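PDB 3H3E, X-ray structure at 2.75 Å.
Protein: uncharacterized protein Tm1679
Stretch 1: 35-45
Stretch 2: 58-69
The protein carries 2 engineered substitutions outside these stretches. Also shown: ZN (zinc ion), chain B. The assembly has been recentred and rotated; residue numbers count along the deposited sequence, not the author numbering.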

# COMPACT_ATOMS: atom_id res chain seq x y z
N VAL A 35 0.01 4.20 6.68
CA VAL A 35 0.06 5.61 6.38
C VAL A 35 -1.32 6.23 6.51
O VAL A 35 -2.30 5.72 5.98
CB VAL A 35 0.63 5.87 4.97
CG1 VAL A 35 -0.11 5.08 3.96
CG2 VAL A 35 0.53 7.33 4.63
N LEU A 36 -1.38 7.32 7.27
CA LEU A 36 -2.60 8.09 7.43
C LEU A 36 -2.71 9.10 6.30
O LEU A 36 -1.82 9.91 6.08
CB LEU A 36 -2.58 8.81 8.77
CG LEU A 36 -3.81 9.66 9.12
CD1 LEU A 36 -5.07 8.83 9.14
CD2 LEU A 36 -3.57 10.28 10.47
N VAL A 37 -3.82 9.03 5.57
CA VAL A 37 -4.01 9.87 4.40
C VAL A 37 -5.25 10.70 4.57
O VAL A 37 -6.35 10.24 4.28
CB VAL A 37 -4.17 9.03 3.15
CG1 VAL A 37 -4.28 9.93 1.93
CG2 VAL A 37 -3.01 8.07 3.01
N ASP A 38 -5.08 11.93 5.04
CA ASP A 38 -6.21 12.78 5.35
C ASP A 38 -7.12 12.05 6.31
O ASP A 38 -6.75 11.81 7.46
CB ASP A 38 -6.98 13.14 4.07
CG ASP A 38 -7.50 14.58 4.08
OD1 ASP A 38 -6.80 15.47 4.60
OD2 ASP A 38 -8.61 14.80 3.55
N SER A 39 -8.29 11.65 5.84
CA SER A 39 -9.32 11.13 6.74
C SER A 39 -9.46 9.61 6.71
O SER A 39 -10.47 9.07 7.16
CB SER A 39 -10.65 11.75 6.35
OG SER A 39 -10.83 11.65 4.95
N VAL A 40 -8.46 8.93 6.18
CA VAL A 40 -8.57 7.49 6.02
C VAL A 40 -7.21 6.86 6.36
O VAL A 40 -6.18 7.44 6.07
CB VAL A 40 -9.06 7.18 4.59
CG1 VAL A 40 -7.95 6.60 3.75
CG2 VAL A 40 -10.22 6.25 4.64
N LEU A 41 -7.20 5.71 7.01
CA LEU A 41 -5.93 5.06 7.32
C LEU A 41 -5.66 3.91 6.36
O LEU A 41 -6.48 3.01 6.23
CB LEU A 41 -5.88 4.57 8.77
CG LEU A 41 -4.63 3.80 9.24
CD1 LEU A 41 -3.37 4.67 9.34
CD2 LEU A 41 -4.92 3.14 10.55
N PHE A 42 -4.52 3.96 5.69
CA PHE A 42 -4.12 2.95 4.71
C PHE A 42 -3.14 1.99 5.35
O PHE A 42 -2.01 2.36 5.62
CB PHE A 42 -3.46 3.60 3.48
CG PHE A 42 -3.28 2.67 2.32
CD1 PHE A 42 -4.30 2.49 1.39
CD2 PHE A 42 -2.10 1.97 2.14
CE1 PHE A 42 -4.14 1.62 0.32
CE2 PHE A 42 -1.94 1.11 1.06
CZ PHE A 42 -2.97 0.95 0.16
N ASP A 43 -3.60 0.76 5.58
CA ASP A 43 -2.81 -0.27 6.25
C ASP A 43 -2.50 0.04 7.73
O ASP A 43 -2.70 1.15 8.21
CB ASP A 43 -1.54 -0.60 5.46
CG ASP A 43 -1.83 -1.43 4.22
OD1 ASP A 43 -3.01 -1.80 4.03
OD2 ASP A 43 -0.91 -1.72 3.43
N THR A 44 -2.03 -0.97 8.46
CA THR A 44 -1.89 -0.85 9.90
C THR A 44 -0.67 -1.57 10.48
O THR A 44 -0.65 -1.88 11.67
CB THR A 44 -3.13 -1.42 10.61
OG1 THR A 44 -3.26 -2.82 10.32
CG2 THR A 44 -4.38 -0.71 10.17
N GLY A 45 0.35 -1.85 9.67
CA GLY A 45 1.55 -2.50 10.15
C GLY A 45 1.41 -3.93 10.65
O GLY A 45 0.42 -4.61 10.36
N GLY A 58 0.01 12.85 18.54
CA GLY A 58 -1.23 13.28 19.14
C GLY A 58 -2.39 13.24 18.16
O GLY A 58 -3.28 14.08 18.22
N ILE A 59 -2.36 12.25 17.27
CA ILE A 59 -3.42 12.06 16.28
C ILE A 59 -4.44 10.99 16.67
O ILE A 59 -4.08 9.91 17.15
CB ILE A 59 -2.85 11.64 14.92
CG1 ILE A 59 -1.89 12.70 14.38
CG2 ILE A 59 -3.97 11.43 13.92
CD1 ILE A 59 -0.96 12.17 13.33
N ASP A 60 -5.71 11.32 16.45
CA ASP A 60 -6.80 10.35 16.56
C ASP A 60 -6.99 9.67 15.21
O ASP A 60 -7.11 10.35 14.19
CB ASP A 60 -8.08 11.07 16.95
CG ASP A 60 -7.99 11.73 18.29
OD1 ASP A 60 -7.65 11.04 19.28
OD2 ASP A 60 -8.26 12.96 18.37
N LEU A 61 -7.03 8.35 15.18
CA LEU A 61 -7.19 7.66 13.90
C LEU A 61 -8.65 7.68 13.50
O LEU A 61 -9.54 7.70 14.35
CB LEU A 61 -6.67 6.22 13.95
CG LEU A 61 -5.22 6.02 14.39
CD1 LEU A 61 -4.93 4.55 14.34
CD2 LEU A 61 -4.26 6.81 13.53
N PRO A 62 -8.89 7.66 12.18
CA PRO A 62 -10.24 7.82 11.66
C PRO A 62 -11.00 6.50 11.70
O PRO A 62 -10.44 5.44 11.97
CB PRO A 62 -10.01 8.24 10.21
CG PRO A 62 -8.50 8.12 9.98
CD PRO A 62 -7.94 7.35 11.11
N LYS A 63 -12.28 6.58 11.41
CA LYS A 63 -13.14 5.43 11.41
C LYS A 63 -12.70 4.41 10.37
O LYS A 63 -12.75 3.20 10.62
CB LYS A 63 -14.57 5.87 11.14
CG LYS A 63 -15.54 4.74 10.94
CD LYS A 63 -16.88 5.27 10.47
CE LYS A 63 -16.70 6.38 9.45
NZ LYS A 63 -17.92 6.49 8.61
N ASP A 64 -12.27 4.89 9.21
CA ASP A 64 -12.07 4.03 8.05
C ASP A 64 -10.63 3.58 7.89
O ASP A 64 -9.71 4.39 7.77
CB ASP A 64 -12.52 4.71 6.75
CG ASP A 64 -14.03 4.88 6.67
OD1 ASP A 64 -14.77 3.87 6.71
OD2 ASP A 64 -14.48 6.03 6.54
N VAL A 65 -10.45 2.27 7.87
CA VAL A 65 -9.14 1.68 7.62
C VAL A 65 -9.20 0.84 6.36
O VAL A 65 -10.06 -0.04 6.24
CB VAL A 65 -8.72 0.79 8.80
CG1 VAL A 65 -7.33 0.22 8.55
CG2 VAL A 65 -8.82 1.59 10.10
N LEU A 66 -8.31 1.12 5.41
CA LEU A 66 -8.27 0.39 4.15
C LEU A 66 -7.12 -0.58 4.17
O LEU A 66 -6.04 -0.24 4.63
CB LEU A 66 -8.08 1.35 2.99
CG LEU A 66 -8.79 2.68 3.09
CD1 LEU A 66 -8.41 3.51 1.91
CD2 LEU A 66 -10.30 2.48 3.14
N ILE A 67 -7.35 -1.77 3.64
CA ILE A 67 -6.33 -2.81 3.64
C ILE A 67 -5.89 -3.12 2.23
O ILE A 67 -6.69 -3.58 1.41
CB ILE A 67 -6.86 -4.08 4.29
CG1 ILE A 67 -7.20 -3.82 5.75
CG2 ILE A 67 -5.82 -5.16 4.20
CD1 ILE A 67 -6.00 -3.36 6.58
N SER A 68 -4.61 -2.88 1.94
CA SER A 68 -4.08 -3.06 0.59
C SER A 68 -4.02 -4.53 0.18
O SER A 68 -4.21 -4.87 -0.98
CB SER A 68 -2.69 -2.45 0.50
OG SER A 68 -1.84 -3.00 1.49
N HIS A 69 -3.74 -5.40 1.14
CA HIS A 69 -3.77 -6.84 0.91
C HIS A 69 -3.66 -7.58 2.25
O HIS A 69 -3.26 -7.00 3.25
CB HIS A 69 -2.69 -7.27 -0.11
CG HIS A 69 -1.28 -7.05 0.35
ND1 HIS A 69 -0.81 -5.81 0.74
CD2 HIS A 69 -0.24 -7.90 0.45
CE1 HIS A 69 0.47 -5.92 1.08
NE2 HIS A 69 0.84 -7.18 0.92
ZN ZN B . 2.86 -8.25 0.99
O HOH W 1 -12.90 7.51 7.90

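Two parallel strands show how a backbone ladder and the side chains on each side of it fit together. In the hairpin of stretch 1, Val37 to Val40 form a type II' turn, and strand 40-42 runs beside strand 64-66 at an angle of 25°. The rungs follow the parallel pattern, one residue reaching two neighbours across the gap: Leu41 N donates to Asp64 O (2.9 Å), and Leu41 O accepts from Leu66 N (2.8 Å). Asp43 N then donates to Leu66 O (2.8 Å), continuing the ladder by one step.

In this register, side chains sort by face. Leu41 and Val65 share one, where Leu41 CD2 lies 4.2 Å from Val65 CG2 and 4.0 Å from Leu61 CD1, so a single methyl touches two neighbours. Leu41 buries more area against the other stretch than any other residue here. Pro62 is the compact bump of this region: its CG packs 3.6 Å from Leu36 CD1, while its CD approaches Leu41 CB at 4.2 Å, so the ring lies over the shallow groove where the two leucines meet. Leu36 has a second neighbour, its CD2 meeting Ile59 CG2 at 3.7 Å.

Phe42 and Leu66 lie on the other face. Leu66 has neighbours in both Val40 and Phe42: its CD1 rests 3.6 Å from Val40 CG1, and its CB is 4.3 Å from Phe42 CD1. Farther along the ring, Phe42 CZ comes within 3.4 Å of Ser68 CB, so the ring meets Leu66 and Ser68 obliquely at two points along its length.

Polar groups close both ends. A water accepts from Asp64 N and donates to Ser39 O and Asp64 OD2, linking Ser39 to Asp64. At the other end the Asp43 carboxylate grips Ser68 twice, OD1 accepting from Ser68 N (2.8 Å) and OD2 from Ser68 OG (2.5 Å). Ser68 OG in turn accepts from His69 ND1 (3.1 Å), whose ring binds zinc through NE2.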